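Local coordinates for cystathionine beta-lyase family protein, YNBB B.subtilis ortholog (Clostridium acetobutylicum, PDB 3HVY) that is probably a pyridoxal-phosphate-dependent carbon-sulfur lyase of the cystathionine beta-lyase and methionine gamma-lyase kind, with a putative link to aluminium resistance, at residues D[78-83]-D[93-98]; D[100-105]-D[128-133]; D[115-120]-D[176-181]; D[234-239]-D[258-263]. All blocks are in the same frame, centred on the assembly; numbering follows the deposited sequence.

Contact 1 (D[78-83]-D[93-98]); sequences SLDRVY and FVRPHF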
loop_
_atom_site.group_PDB
_atom_site.type_symbol
_atom_site.label_atom_id
_atom_site.label_comp_id
_atom_site.label_asym_id
_atom_site.label_seq_id
_atom_site.Cartn_x
_atom_site.Cartn_y
_atom_site.Cartn_z
ATOM N N SER D 78 -11.270 -15.585 5.797
ATOM C CA SER D 78 -12.665 -15.262 6.021
ATOM C C SER D 78 -13.336 -14.749 4.754
ATOM O O SER D 78 -14.574 -14.930 4.572
ATOM C CB SER D 78 -12.786 -14.212 7.131
ATOM O OG SER D 78 -12.497 -14.751 8.418
ATOM N N LEU D 79 -12.580 -14.087 3.879
ATOM C CA LEU D 79 -13.204 -13.634 2.599
ATOM C C LEU D 79 -13.595 -14.856 1.799
ATOM O O LEU D 79 -14.668 -14.901 1.218
ATOM C CB LEU D 79 -12.347 -12.705 1.784
ATOM C CG LEU D 79 -12.989 -12.099 0.519
ATOM C CD1 LEU D 79 -14.200 -11.267 0.879
ATOM C CD2 LEU D 79 -11.960 -11.230 -0.172
ATOM N N ASP D 80 -12.722 -15.843 1.733
ATOM C CA ASP D 80 -13.120 -17.119 1.118
ATOM C C ASP D 80 -14.427 -17.684 1.707
ATOM O O ASP D 80 -15.272 -18.173 0.970
ATOM C CB ASP D 80 -12.036 -18.157 1.298
ATOM C CG ASP D 80 -10.756 -17.835 0.526
ATOM O OD1 ASP D 80 -10.766 -16.913 -0.297
ATOM O OD2 ASP D 80 -9.703 -18.503 0.787
ATOM N N ARG D 81 -14.588 -17.658 3.043
ATOM C CA ARG D 81 -15.822 -18.168 3.643
ATOM C C ARG D 81 -17.030 -17.311 3.265
ATOM O O ARG D 81 -18.114 -17.833 2.987
ATOM C CB ARG D 81 -15.689 -18.277 5.142
ATOM C CG ARG D 81 -14.791 -19.431 5.543
ATOM C CD ARG D 81 -14.858 -19.716 7.045
ATOM N NE ARG D 81 -14.068 -18.749 7.801
ATOM C CZ ARG D 81 -12.744 -18.834 7.993
ATOM N NH1 ARG D 81 -12.029 -19.866 7.563
ATOM N NH2 ARG D 81 -12.126 -17.892 8.671
ATOM N N VAL D 82 -16.837 -15.995 3.185
ATOM C CA VAL D 82 -17.945 -15.090 2.798
ATOM C C VAL D 82 -18.414 -15.398 1.353
ATOM O O VAL D 82 -19.613 -15.538 1.106
ATOM C CB VAL D 82 -17.543 -13.595 2.996
ATOM C CG1 VAL D 82 -18.544 -12.656 2.314
ATOM C CG2 VAL D 82 -17.407 -13.286 4.551
ATOM N N TYR D 83 -17.471 -15.526 0.415
ATOM C CA TYR D 83 -17.814 -15.847 -0.940
ATOM C C TYR D 83 -18.497 -17.227 -1.022
ATOM O O TYR D 83 -19.474 -17.389 -1.753
ATOM C CB TYR D 83 -16.588 -15.881 -1.824
ATOM C CG TYR D 83 -16.204 -14.617 -2.565
ATOM C CD1 TYR D 83 -15.894 -13.452 -1.903
ATOM C CD2 TYR D 83 -16.028 -14.641 -3.966
ATOM C CE1 TYR D 83 -15.433 -12.297 -2.636
ATOM C CE2 TYR D 83 -15.600 -13.533 -4.666
ATOM C CZ TYR D 83 -15.345 -12.350 -4.010
ATOM O OH TYR D 83 -14.906 -11.242 -4.750
ATOM N N PHE D 93 -12.051 -19.534 -3.084
ATOM C CA PHE D 93 -10.630 -19.203 -3.150
ATOM C C PHE D 93 -10.533 -17.899 -3.934
ATOM O O PHE D 93 -10.679 -17.879 -5.171
ATOM C CB PHE D 93 -9.886 -20.337 -3.826
ATOM C CG PHE D 93 -8.404 -20.098 -4.018
ATOM C CD1 PHE D 93 -7.509 -20.172 -2.951
ATOM C CD2 PHE D 93 -7.909 -19.816 -5.265
ATOM C CE1 PHE D 93 -6.178 -20.006 -3.132
ATOM C CE2 PHE D 93 -6.553 -19.609 -5.431
ATOM C CZ PHE D 93 -5.686 -19.739 -4.357
ATOM N N VAL D 94 -10.339 -16.821 -3.183
ATOM C CA VAL D 94 -10.308 -15.476 -3.675
ATOM C C VAL D 94 -8.933 -14.902 -3.363
ATOM O O VAL D 94 -8.466 -14.918 -2.194
ATOM C CB VAL D 94 -11.378 -14.613 -2.961
ATOM C CG1 VAL D 94 -11.461 -13.216 -3.627
ATOM C CG2 VAL D 94 -12.726 -15.337 -2.889
ATOM N N ARG D 95 -8.256 -14.399 -4.395
ATOM C CA ARG D 95 -6.886 -13.970 -4.218
ATOM C C ARG D 95 -6.572 -12.849 -5.154
ATOM O O ARG D 95 -7.049 -12.817 -6.309
ATOM C CB ARG D 95 -5.909 -15.097 -4.535
ATOM C CG ARG D 95 -5.938 -16.273 -3.602
ATOM C CD ARG D 95 -5.379 -15.928 -2.234
ATOM N NE ARG D 95 -5.282 -17.090 -1.348
ATOM C CZ ARG D 95 -6.295 -17.613 -0.670
ATOM N NH1 ARG D 95 -7.506 -17.106 -0.782
ATOM N NH2 ARG D 95 -6.090 -18.664 0.110
ATOM N N PRO D 96 -5.748 -11.903 -4.692
ATOM C CA PRO D 96 -5.255 -10.810 -5.562
ATOM C C PRO D 96 -4.177 -11.349 -6.530
ATOM O O PRO D 96 -3.819 -10.722 -7.533
ATOM C CB PRO D 96 -4.619 -9.843 -4.549
ATOM C CG PRO D 96 -4.103 -10.777 -3.474
ATOM C CD PRO D 96 -5.203 -11.804 -3.333
ATOM N N HIS D 97 -3.675 -12.536 -6.235
ATOM C CA HIS D 97 -2.618 -13.136 -7.039
ATOM C C HIS D 97 -3.035 -13.518 -8.450
ATOM O O HIS D 97 -2.159 -13.758 -9.313
ATOM C CB HIS D 97 -2.037 -14.363 -6.337
ATOM C CG HIS D 97 -1.632 -14.110 -4.912
ATOM N ND1 HIS D 97 -0.322 -14.162 -4.483
ATOM C CD2 HIS D 97 -2.377 -13.793 -3.816
ATOM C CE1 HIS D 97 -0.277 -13.865 -3.190
ATOM N NE2 HIS D 97 -1.508 -13.648 -2.758
ATOM N N PHE D 98 -4.327 -13.694 -8.706
ATOM C CA PHE D 98 -4.735 -14.000 -10.073
ATOM C C PHE D 98 -4.520 -12.723 -10.906
ATOM O O PHE D 98 -4.936 -11.634 -10.511
ATOM C CB PHE D 98 -6.180 -14.397 -10.173
ATOM C CG PHE D 98 -6.535 -15.736 -9.560
ATOM C CD1 PHE D 98 -6.217 -16.921 -10.187
ATOM C CD2 PHE D 98 -7.257 -15.781 -8.370
ATOM C CE1 PHE D 98 -6.602 -18.104 -9.663
ATOM C CE2 PHE D 98 -7.650 -16.998 -7.835
ATOM C CZ PHE D 98 -7.327 -18.123 -8.459
HETATM O O HOH W 1 -8.199 -19.555 2.488
#

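Contact 2 (D[100-105]-D[128-133]); sequences NGTHAI and DTLHDI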
loop_
_atom_site.group_PDB
_atom_site.type_symbol
_atom_site.label_atom_id
_atom_site.label_comp_id
_atom_site.label_asym_id
_atom_site.label_seq_id
_atom_site.Cartn_x
_atom_site.Cartn_y
_atom_site.Cartn_z
ATOM N N ASN D 100 -5.631 -12.076 -13.975
ATOM C CA ASN D 100 -6.855 -11.746 -14.703
ATOM C C ASN D 100 -7.844 -12.917 -14.537
ATOM O O ASN D 100 -7.563 -13.901 -13.843
ATOM C CB ASN D 100 -6.568 -11.418 -16.183
ATOM C CG ASN D 100 -5.928 -12.568 -16.934
ATOM O OD1 ASN D 100 -6.061 -13.723 -16.529
ATOM N ND2 ASN D 100 -5.189 -12.254 -18.019
ATOM N N GLY D 101 -9.010 -12.818 -15.147
ATOM C CA GLY D 101 -10.037 -13.844 -14.937
ATOM C C GLY D 101 -9.676 -15.087 -15.721
ATOM O O GLY D 101 -10.024 -16.168 -15.302
ATOM N N THR D 102 -8.932 -14.928 -16.817
ATOM C CA THR D 102 -8.455 -16.055 -17.589
ATOM C C THR D 102 -7.601 -16.977 -16.747
ATOM O O THR D 102 -7.682 -18.219 -16.888
ATOM C CB THR D 102 -7.676 -15.630 -18.839
ATOM O OG1 THR D 102 -8.527 -14.865 -19.679
ATOM C CG2 THR D 102 -7.238 -16.853 -19.628
ATOM N N HIS D 103 -6.807 -16.377 -15.849
ATOM C CA HIS D 103 -5.936 -17.101 -14.956
ATOM C C HIS D 103 -6.792 -17.926 -14.019
ATOM O O HIS D 103 -6.515 -19.104 -13.825
ATOM C CB HIS D 103 -5.080 -16.100 -14.183
ATOM C CG HIS D 103 -4.024 -16.701 -13.307
ATOM N ND1 HIS D 103 -3.114 -15.920 -12.613
ATOM C CD2 HIS D 103 -3.709 -17.987 -13.021
ATOM C CE1 HIS D 103 -2.318 -16.701 -11.908
ATOM N NE2 HIS D 103 -2.652 -17.964 -12.148
ATOM N N ALA D 104 -7.829 -17.333 -13.442
ATOM C CA ALA D 104 -8.728 -18.060 -12.518
ATOM C C ALA D 104 -9.449 -19.221 -13.228
ATOM O O ALA D 104 -9.524 -20.329 -12.693
ATOM C CB ALA D 104 -9.740 -17.129 -11.903
ATOM N N ILE D 105 -9.918 -18.966 -14.445
ATOM C CA ILE D 105 -10.606 -19.964 -15.252
ATOM C C ILE D 105 -9.646 -21.089 -15.609
ATOM O O ILE D 105 -9.921 -22.256 -15.341
ATOM C CB ILE D 105 -11.264 -19.341 -16.520
ATOM C CG1 ILE D 105 -12.453 -18.429 -16.116
ATOM C CG2 ILE D 105 -11.741 -20.456 -17.506
ATOM C CD1 ILE D 105 -12.801 -17.444 -17.151
ATOM N N ASP D 128 -11.615 -16.135 -26.814
ATOM C CA ASP D 128 -10.279 -16.187 -27.474
ATOM C C ASP D 128 -9.119 -16.434 -26.536
ATOM O O ASP D 128 -8.221 -17.180 -26.839
ATOM C CB ASP D 128 -10.015 -14.860 -28.203
ATOM C CG ASP D 128 -10.950 -14.647 -29.401
ATOM O OD1 ASP D 128 -11.313 -15.650 -30.075
ATOM O OD2 ASP D 128 -11.302 -13.465 -29.663
ATOM N N THR D 129 -9.181 -15.831 -25.369
ATOM C CA THR D 129 -8.131 -15.977 -24.389
ATOM C C THR D 129 -7.991 -17.381 -23.833
ATOM O O THR D 129 -6.956 -17.690 -23.256
ATOM C CB THR D 129 -8.349 -14.984 -23.236
ATOM O OG1 THR D 129 -9.624 -15.242 -22.609
ATOM C CG2 THR D 129 -8.329 -13.568 -23.790
ATOM N N LEU D 130 -8.984 -18.248 -24.028
ATOM C CA LEU D 130 -8.866 -19.638 -23.584
ATOM C C LEU D 130 -8.223 -20.550 -24.564
ATOM O O LEU D 130 -7.980 -21.696 -24.252
ATOM C CB LEU D 130 -10.236 -20.259 -23.325
ATOM C CG LEU D 130 -10.924 -19.937 -22.032
ATOM C CD1 LEU D 130 -11.834 -21.137 -21.798
ATOM C CD2 LEU D 130 -9.910 -19.776 -20.941
ATOM N N HIS D 131 -7.979 -20.075 -25.766
ATOM C CA HIS D 131 -7.527 -20.954 -26.825
ATOM C C HIS D 131 -6.182 -21.557 -26.549
ATOM O O HIS D 131 -5.949 -22.730 -26.858
ATOM C CB HIS D 131 -7.613 -20.239 -28.159
ATOM C CG HIS D 131 -9.028 -19.926 -28.567
ATOM N ND1 HIS D 131 -9.398 -19.730 -29.876
ATOM C CD2 HIS D 131 -10.168 -19.821 -27.835
ATOM C CE1 HIS D 131 -10.696 -19.475 -29.930
ATOM N NE2 HIS D 131 -11.193 -19.550 -28.709
ATOM N N ASP D 132 -5.304 -20.786 -25.930
ATOM C CA ASP D 132 -3.976 -21.325 -25.546
ATOM C C ASP D 132 -4.035 -22.232 -24.318
ATOM O O ASP D 132 -3.230 -23.170 -24.229
ATOM C CB ASP D 132 -2.964 -20.201 -25.337
ATOM C CG ASP D 132 -2.405 -19.630 -26.675
ATOM O OD1 ASP D 132 -2.434 -20.316 -27.720
ATOM O OD2 ASP D 132 -1.886 -18.507 -26.659
ATOM N N ILE D 133 -4.966 -21.952 -23.385
ATOM C CA ILE D 133 -5.220 -22.864 -22.222
ATOM C C ILE D 133 -5.564 -24.280 -22.726
ATOM O O ILE D 133 -4.952 -25.255 -22.338
ATOM C CB ILE D 133 -6.292 -22.317 -21.266
ATOM C CG1 ILE D 133 -5.690 -21.177 -20.447
ATOM C CG2 ILE D 133 -6.849 -23.432 -20.284
ATOM C CD1 ILE D 133 -6.677 -20.256 -19.776
#

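Contact 3 (D[115-120]-D[176-181]); sequences PNDTMM and SIKLIH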
loop_
_atom_site.group_PDB
_atom_site.type_symbol
_atom_site.label_atom_id
_atom_site.label_comp_id
_atom_site.label_asym_id
_atom_site.label_seq_id
_atom_site.Cartn_x
_atom_site.Cartn_y
_atom_site.Cartn_z
ATOM N N PRO D 115 -3.806 -36.046 -17.666
ATOM C CA PRO D 115 -3.605 -36.637 -18.975
ATOM C C PRO D 115 -4.595 -37.773 -19.253
ATOM O O PRO D 115 -4.843 -38.617 -18.375
ATOM C CB PRO D 115 -2.159 -37.165 -18.887
ATOM C CG PRO D 115 -1.516 -36.342 -17.827
ATOM C CD PRO D 115 -2.574 -36.048 -16.847
ATOM N N ASN D 116 -5.079 -37.817 -20.494
ATOM C CA ASN D 116 -6.058 -38.782 -20.988
ATOM C C ASN D 116 -7.481 -38.443 -20.593
ATOM O O ASN D 116 -8.397 -39.128 -21.044
ATOM C CB ASN D 116 -5.746 -40.233 -20.619
ATOM C CG ASN D 116 -4.397 -40.649 -21.078
ATOM O OD1 ASN D 116 -3.994 -40.349 -22.193
ATOM N ND2 ASN D 116 -3.663 -41.316 -20.204
ATOM N N ASP D 117 -7.666 -37.394 -19.782
ATOM C CA ASP D 117 -8.988 -36.885 -19.498
ATOM C C ASP D 117 -9.439 -36.047 -20.698
ATOM O O ASP D 117 -8.620 -35.538 -21.457
ATOM C CB ASP D 117 -9.017 -35.942 -18.301
ATOM C CG ASP D 117 -8.891 -36.627 -16.965
ATOM O OD1 ASP D 117 -8.942 -37.853 -16.893
ATOM O OD2 ASP D 117 -8.818 -35.888 -15.954
ATOM N N THR D 118 -10.753 -35.949 -20.884
ATOM C CA THR D 118 -11.325 -35.050 -21.881
ATOM C C THR D 118 -12.122 -33.924 -21.245
ATOM O O THR D 118 -12.903 -34.152 -20.320
ATOM C CB THR D 118 -12.214 -35.776 -22.858
ATOM O OG1 THR D 118 -11.477 -36.824 -23.487
ATOM C CG2 THR D 118 -12.741 -34.795 -23.912
HETATM N N MSE D 119 -11.891 -32.708 -21.740
HETATM C CA MSE D 119 -12.645 -31.502 -21.392
HETATM C C MSE D 119 -13.613 -31.222 -22.547
HETATM O O MSE D 119 -13.242 -31.326 -23.719
HETATM C CB MSE D 119 -11.704 -30.298 -21.259
HETATM C CG MSE D 119 -12.398 -28.993 -21.089
HETATM SE SE MSE D 119 -11.147 -27.466 -21.165
HETATM C CE MSE D 119 -12.509 -26.024 -21.258
HETATM N N MSE D 120 -14.848 -30.842 -22.226
HETATM C CA MSE D 120 -15.820 -30.605 -23.277
HETATM C C MSE D 120 -16.532 -29.302 -23.076
HETATM O O MSE D 120 -17.160 -29.079 -22.024
HETATM C CB MSE D 120 -16.822 -31.767 -23.398
HETATM C CG MSE D 120 -17.872 -31.570 -24.555
HETATM SE SE MSE D 120 -19.003 -33.091 -24.915
HETATM C CE MSE D 120 -19.888 -33.138 -23.172
ATOM N N SER D 176 -14.101 -40.838 -20.925
ATOM C CA SER D 176 -12.993 -39.984 -20.523
ATOM C C SER D 176 -13.389 -38.547 -20.253
ATOM O O SER D 176 -12.524 -37.775 -19.844
ATOM C CB SER D 176 -11.909 -39.961 -21.593
ATOM O OG SER D 176 -12.291 -39.137 -22.668
ATOM N N ILE D 177 -14.655 -38.174 -20.497
ATOM C CA ILE D 177 -15.067 -36.780 -20.324
ATOM C C ILE D 177 -15.202 -36.492 -18.853
ATOM O O ILE D 177 -16.130 -36.969 -18.226
ATOM C CB ILE D 177 -16.393 -36.447 -20.996
ATOM C CG1 ILE D 177 -16.289 -36.602 -22.511
ATOM C CG2 ILE D 177 -16.788 -34.998 -20.658
ATOM C CD1 ILE D 177 -17.638 -36.486 -23.256
ATOM N N LYS D 178 -14.288 -35.707 -18.287
ATOM C CA LYS D 178 -14.316 -35.450 -16.845
ATOM C C LYS D 178 -14.870 -34.090 -16.425
ATOM O O LYS D 178 -15.271 -33.892 -15.258
ATOM C CB LYS D 178 -12.898 -35.584 -16.291
ATOM C CG LYS D 178 -12.183 -36.914 -16.619
ATOM C CD LYS D 178 -12.924 -38.152 -16.133
ATOM C CE LYS D 178 -12.107 -39.407 -16.364
ATOM N NZ LYS D 178 -12.707 -40.452 -15.552
ATOM N N LEU D 179 -14.907 -33.165 -17.371
ATOM C CA LEU D 179 -15.281 -31.782 -17.100
ATOM C C LEU D 179 -16.005 -31.227 -18.295
ATOM O O LEU D 179 -15.585 -31.405 -19.436
ATOM C CB LEU D 179 -14.028 -30.949 -16.802
ATOM C CG LEU D 179 -14.258 -29.481 -16.391
ATOM C CD1 LEU D 179 -13.174 -29.059 -15.429
ATOM C CD2 LEU D 179 -14.316 -28.535 -17.618
ATOM N N ILE D 180 -17.138 -30.618 -18.007
ATOM C CA ILE D 180 -17.948 -29.883 -18.957
ATOM C C ILE D 180 -17.795 -28.398 -18.603
ATOM O O ILE D 180 -17.960 -27.979 -17.425
ATOM C CB ILE D 180 -19.419 -30.335 -18.877
ATOM C CG1 ILE D 180 -19.564 -31.705 -19.570
ATOM C CG2 ILE D 180 -20.383 -29.302 -19.461
ATOM C CD1 ILE D 180 -20.952 -32.236 -19.579
ATOM N N HIS D 181 -17.462 -27.642 -19.632
ATOM C CA HIS D 181 -17.253 -26.212 -19.560
ATOM C C HIS D 181 -18.422 -25.448 -20.193
ATOM O O HIS D 181 -18.749 -25.661 -21.360
ATOM C CB HIS D 181 -15.918 -25.907 -20.235
ATOM C CG HIS D 181 -15.749 -24.474 -20.647
ATOM N ND1 HIS D 181 -15.619 -24.105 -21.964
ATOM C CD2 HIS D 181 -15.719 -23.330 -19.928
ATOM C CE1 HIS D 181 -15.501 -22.788 -22.033
ATOM N NE2 HIS D 181 -15.594 -22.293 -20.811
#

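Contact 4 (D[234-239]-D[258-263]); sequences GADIIA and AGKEEY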
loop_
_atom_site.group_PDB
_atom_site.type_symbol
_atom_site.label_atom_id
_atom_site.label_comp_id
_atom_site.label_asym_id
_atom_site.label_seq_id
_atom_site.Cartn_x
_atom_site.Cartn_y
_atom_site.Cartn_z
ATOM N N GLY D 234 -26.579 -26.145 -9.746
ATOM C CA GLY D 234 -25.820 -27.376 -10.011
ATOM C C GLY D 234 -24.399 -27.269 -10.502
ATOM O O GLY D 234 -23.790 -28.283 -10.804
ATOM N N ALA D 235 -23.867 -26.068 -10.652
ATOM C CA ALA D 235 -22.500 -25.938 -11.062
ATOM C C ALA D 235 -21.623 -26.491 -9.938
ATOM O O ALA D 235 -21.870 -26.197 -8.758
ATOM C CB ALA D 235 -22.140 -24.429 -11.357
ATOM N N ASP D 236 -20.591 -27.260 -10.299
ATOM C CA ASP D 236 -19.610 -27.794 -9.342
ATOM C C ASP D 236 -18.488 -26.831 -9.008
ATOM O O ASP D 236 -17.902 -26.897 -7.951
ATOM C CB ASP D 236 -18.989 -29.063 -9.895
ATOM C CG ASP D 236 -19.991 -30.208 -9.984
ATOM O OD1 ASP D 236 -20.683 -30.454 -8.988
ATOM O OD2 ASP D 236 -20.080 -30.839 -11.058
ATOM N N ILE D 237 -18.177 -25.947 -9.936
ATOM C CA ILE D 237 -17.121 -25.018 -9.783
ATOM C C ILE D 237 -17.327 -23.879 -10.770
ATOM O O ILE D 237 -17.792 -24.067 -11.906
ATOM C CB ILE D 237 -15.731 -25.713 -9.918
ATOM C CG1 ILE D 237 -14.592 -24.733 -9.654
ATOM C CG2 ILE D 237 -15.593 -26.498 -11.228
ATOM C CD1 ILE D 237 -13.158 -25.386 -9.594
ATOM N N ILE D 238 -17.034 -22.681 -10.288
ATOM C CA ILE D 238 -17.138 -21.455 -11.095
ATOM C C ILE D 238 -15.864 -20.627 -10.895
ATOM O O ILE D 238 -15.120 -20.863 -9.950
ATOM C CB ILE D 238 -18.390 -20.621 -10.750
ATOM C CG1 ILE D 238 -18.313 -20.024 -9.333
ATOM C CG2 ILE D 238 -19.666 -21.449 -10.899
ATOM C CD1 ILE D 238 -19.477 -19.063 -9.021
ATOM N N ALA D 239 -15.622 -19.673 -11.798
ATOM C CA ALA D 239 -14.460 -18.795 -11.740
ATOM C C ALA D 239 -14.813 -17.470 -12.346
ATOM O O ALA D 239 -15.709 -17.381 -13.237
ATOM C CB ALA D 239 -13.236 -19.383 -12.471
ATOM N N ALA D 258 -14.835 -20.841 -6.977
ATOM C CA ALA D 258 -15.815 -21.252 -5.980
ATOM C C ALA D 258 -16.496 -22.533 -6.423
ATOM O O ALA D 258 -16.744 -22.766 -7.609
ATOM C CB ALA D 258 -16.869 -20.185 -5.738
ATOM N N GLY D 259 -16.832 -23.355 -5.443
ATOM C CA GLY D 259 -17.459 -24.646 -5.717
ATOM C C GLY D 259 -17.241 -25.694 -4.641
ATOM O O GLY D 259 -17.019 -25.386 -3.466
ATOM N N LYS D 260 -17.317 -26.952 -5.052
ATOM C CA LYS D 260 -17.064 -28.057 -4.178
ATOM C C LYS D 260 -15.646 -27.994 -3.685
ATOM O O LYS D 260 -14.756 -27.693 -4.443
ATOM C CB LYS D 260 -17.348 -29.397 -4.912
ATOM C CG LYS D 260 -18.835 -29.451 -5.299
ATOM C CD LYS D 260 -19.494 -30.757 -5.210
ATOM C CE LYS D 260 -21.012 -30.622 -5.490
ATOM N NZ LYS D 260 -21.873 -30.540 -4.253
ATOM N N GLU D 261 -15.441 -28.320 -2.415
ATOM C CA GLU D 261 -14.117 -28.291 -1.824
ATOM C C GLU D 261 -13.101 -29.118 -2.622
ATOM O O GLU D 261 -11.997 -28.689 -2.822
ATOM C CB GLU D 261 -14.163 -28.745 -0.380
ATOM C CG GLU D 261 -12.841 -28.645 0.406
ATOM C CD GLU D 261 -11.911 -29.845 0.182
ATOM O OE1 GLU D 261 -12.418 -30.994 0.073
ATOM O OE2 GLU D 261 -10.664 -29.640 0.130
ATOM N N GLU D 262 -13.482 -30.280 -3.079
ATOM C CA GLU D 262 -12.564 -31.113 -3.824
ATOM C C GLU D 262 -12.031 -30.363 -5.034
ATOM O O GLU D 262 -10.855 -30.380 -5.267
ATOM C CB GLU D 262 -13.268 -32.421 -4.213
ATOM C CG GLU D 262 -12.544 -33.290 -5.207
ATOM C CD GLU D 262 -13.319 -34.578 -5.560
ATOM O OE1 GLU D 262 -14.496 -34.735 -5.143
ATOM O OE2 GLU D 262 -12.747 -35.423 -6.290
ATOM N N TYR D 263 -12.900 -29.699 -5.804
ATOM C CA TYR D 263 -12.486 -29.071 -7.053
ATOM C C TYR D 263 -11.785 -27.723 -6.845
ATOM O O TYR D 263 -10.820 -27.390 -7.565
ATOM C CB TYR D 263 -13.685 -28.945 -7.994
ATOM C CG TYR D 263 -14.446 -30.249 -8.146
ATOM C CD1 TYR D 263 -13.769 -31.455 -8.304
ATOM C CD2 TYR D 263 -15.833 -30.280 -8.145
ATOM C CE1 TYR D 263 -14.459 -32.662 -8.451
ATOM C CE2 TYR D 263 -16.543 -31.478 -8.327
ATOM C CZ TYR D 263 -15.856 -32.671 -8.473
ATOM O OH TYR D 263 -16.548 -33.907 -8.623
HETATM O O HOH W 2 -19.100 -33.761 -9.920
#

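Contact 1 (D[78-83]-D[93-98])
V94 packs against L79 and Y83 on the buried side of this helix-to-strand contact, and D80 pairs with R95 on the wetter side. The tight part centres on the two methyls of V94. CG2 sits over the middle of the Y83 ring, a CH-pi contact with CG2 3.6 Å from the ring centroid, and CG1 meets L79 CD2 at 4.0 Å. V94 reaches both because CG1 lies anti to its backbone N (chi1 -173°), which leaves CG2 beside that N, over the tyrosine.

On the other side D80 OD1 accepts from V94 N at 2.9 Å, with the N-H coming from above the carboxylate plane. D80 OD2 takes R95 NH1 on its syn lone pair, a nearly straight salt bridge of 3.0 Å between nearly coplanar groups. NH1 also donates to V94 O in the guanidinium plane, and F93 CE1 lies over the group's centre. A water bonds D80 OD2 and, weakly, R95 NH2, which also donates to G278 O.

Segment 78-83 of helix 74-87 lies at 127° to segment 93-95 of strand 91-95, outermost in this chain's seven-stranded sheet. Helix 287-317 covers L79, helix 261-271 packs on F93, and strand 255-259 pairs with F93 and R95.

Contact 2 (D[100-105]-D[128-133])
T129 reaches T102 through their hydroxyls, T129 OG1 donating to T102 OG1 over 3.2 Å. T129 OG1 stands between its own backbone N and carbonyl carbon (chi1 60°), and from there it meets the threonine on the first turn of helix 101-111.

Next comes L130, whose CD2 is the branch that touches. It lies 4.0 Å from I105 CG2, the two side chains crossing at about a right angle, and also grazes T102 CG2. One turn further on, I133 brings its CD1 to 3.5 Å from T102 CG2, a tight carbon pair. The T102 methyl thus meets both tips, which approach it from the same side. I133 also rests on L109 and F110 of the same helix.

The start of helix 101-111 is capped by N100, whose OD1 accepts from H103 N at 2.8 Å, nearly along the C=O axis. Just past that cap, G101 N and T102 OG1 bond the phosphate of the pyridoxal-phosphate-modified lysine at position 244. I276 of the second subunit packs on N100 and T102. A phosphate held at a helix N terminus is the cofactor phosphate site characteristic of fold-type I pyridoxal-phosphate enzymes, and T129 is a second-shell partner of T102 there.

Contact 3 (D[115-120]-D[176-181])
T118 OG1 and S176 OG meet at 2.6 Å just before strand 177-183, which pairs in parallel with strand 118-121 in the large sheet of a PLP-dependent transferase fold. The ladder runs from T118 N to S176 O, K178 N to T118 O, M120 N to L179 O and H181 N to M120 O. Its register slips by one between T118 and M119, a beta bulge around K178, and L179 N is left buried without a partner in the model.

On one face the selenomethionine M120 lies side by side with I180, both pointing the same way. Its chain bends at chi3 (63°), putting CE 3.9 Å from I180 CD1; the selenium meets I177 CD1 obliquely. Helix 164-173 packs on M120 and I177.

The opposite face carries M119, extended alongside L179 with its CG 4.0 Å from L179 CD2. Its CE goes on to H181, crossing obliquely, 3.6 Å from H181 CB. L109 of helix 101-111 lies against M119 and L179.

At the exposed end D117 crosses K178 at about a right angle, with D117 OD2 accepting from R114 N. D117 CG comes within 3.3 Å of K178 CG.

Contact 4 (D[234-239]-D[258-263])
The Y263 ring meets D236 in two ways: the carbonyl O of D236 lies in the ring plane at its edge, while D236 CB approaches the ring obliquely, 3.8 Å from Y263 CE2. The D236 carboxylate plane is turned 67° from the ring. A water bonds Y263 OH at 2.9 Å and reaches D236 OD2 only weakly; that oxygen is held by V215 N and by a salt bridge to R207. D236 OD1 lies 3.5 Å from K260 CE, touching the alkyl part of the lysine.

Further in, I237 runs its CG1 anti to the backbone N (chi1 -176°), and its CD1 ends 3.9 Å from Y263 CB. On the other face of the sheet I238 CG1 meets A258 CB at 3.9 Å.

The backbones pair antiparallel. I238 and A258 form a hydrogen-bonded pair, N to O in both directions, and K260 N donates to D236 O at 3.0 Å. Between them I237 and G259 are a non-hydrogen-bonded pair with CA atoms only 4.1 Å apart, and G259 CA sits 3.2 Å from D236 O.

Strand 237-241 lies between 214-218, parallel to it, and the antiparallel 255-259, which leads through K260 into helix 261-271.

Overall arrangement
Going from the N terminus, contact 1 closes first, a short loop folding helix 74-87 back onto strand 91-95. Helix 101-111 follows, and F98 of contact 1 packs on H103 and A104 of contact 2. Contacts 2 and 3 cross: strand 118-121 leaves before 128-133 returns to the helix, and finds its partner 177-183 only after a much longer excursion. L130 and H181 touch where they meet. Contact 4 then closes a loop containing position 244, with A239 packed on A104 and I105. Contacts 1, 3 and 4 all reach the seven-stranded sheet, from outermost strand 91-95 across to 118-121, and contact 2 joins helical segments packed against it.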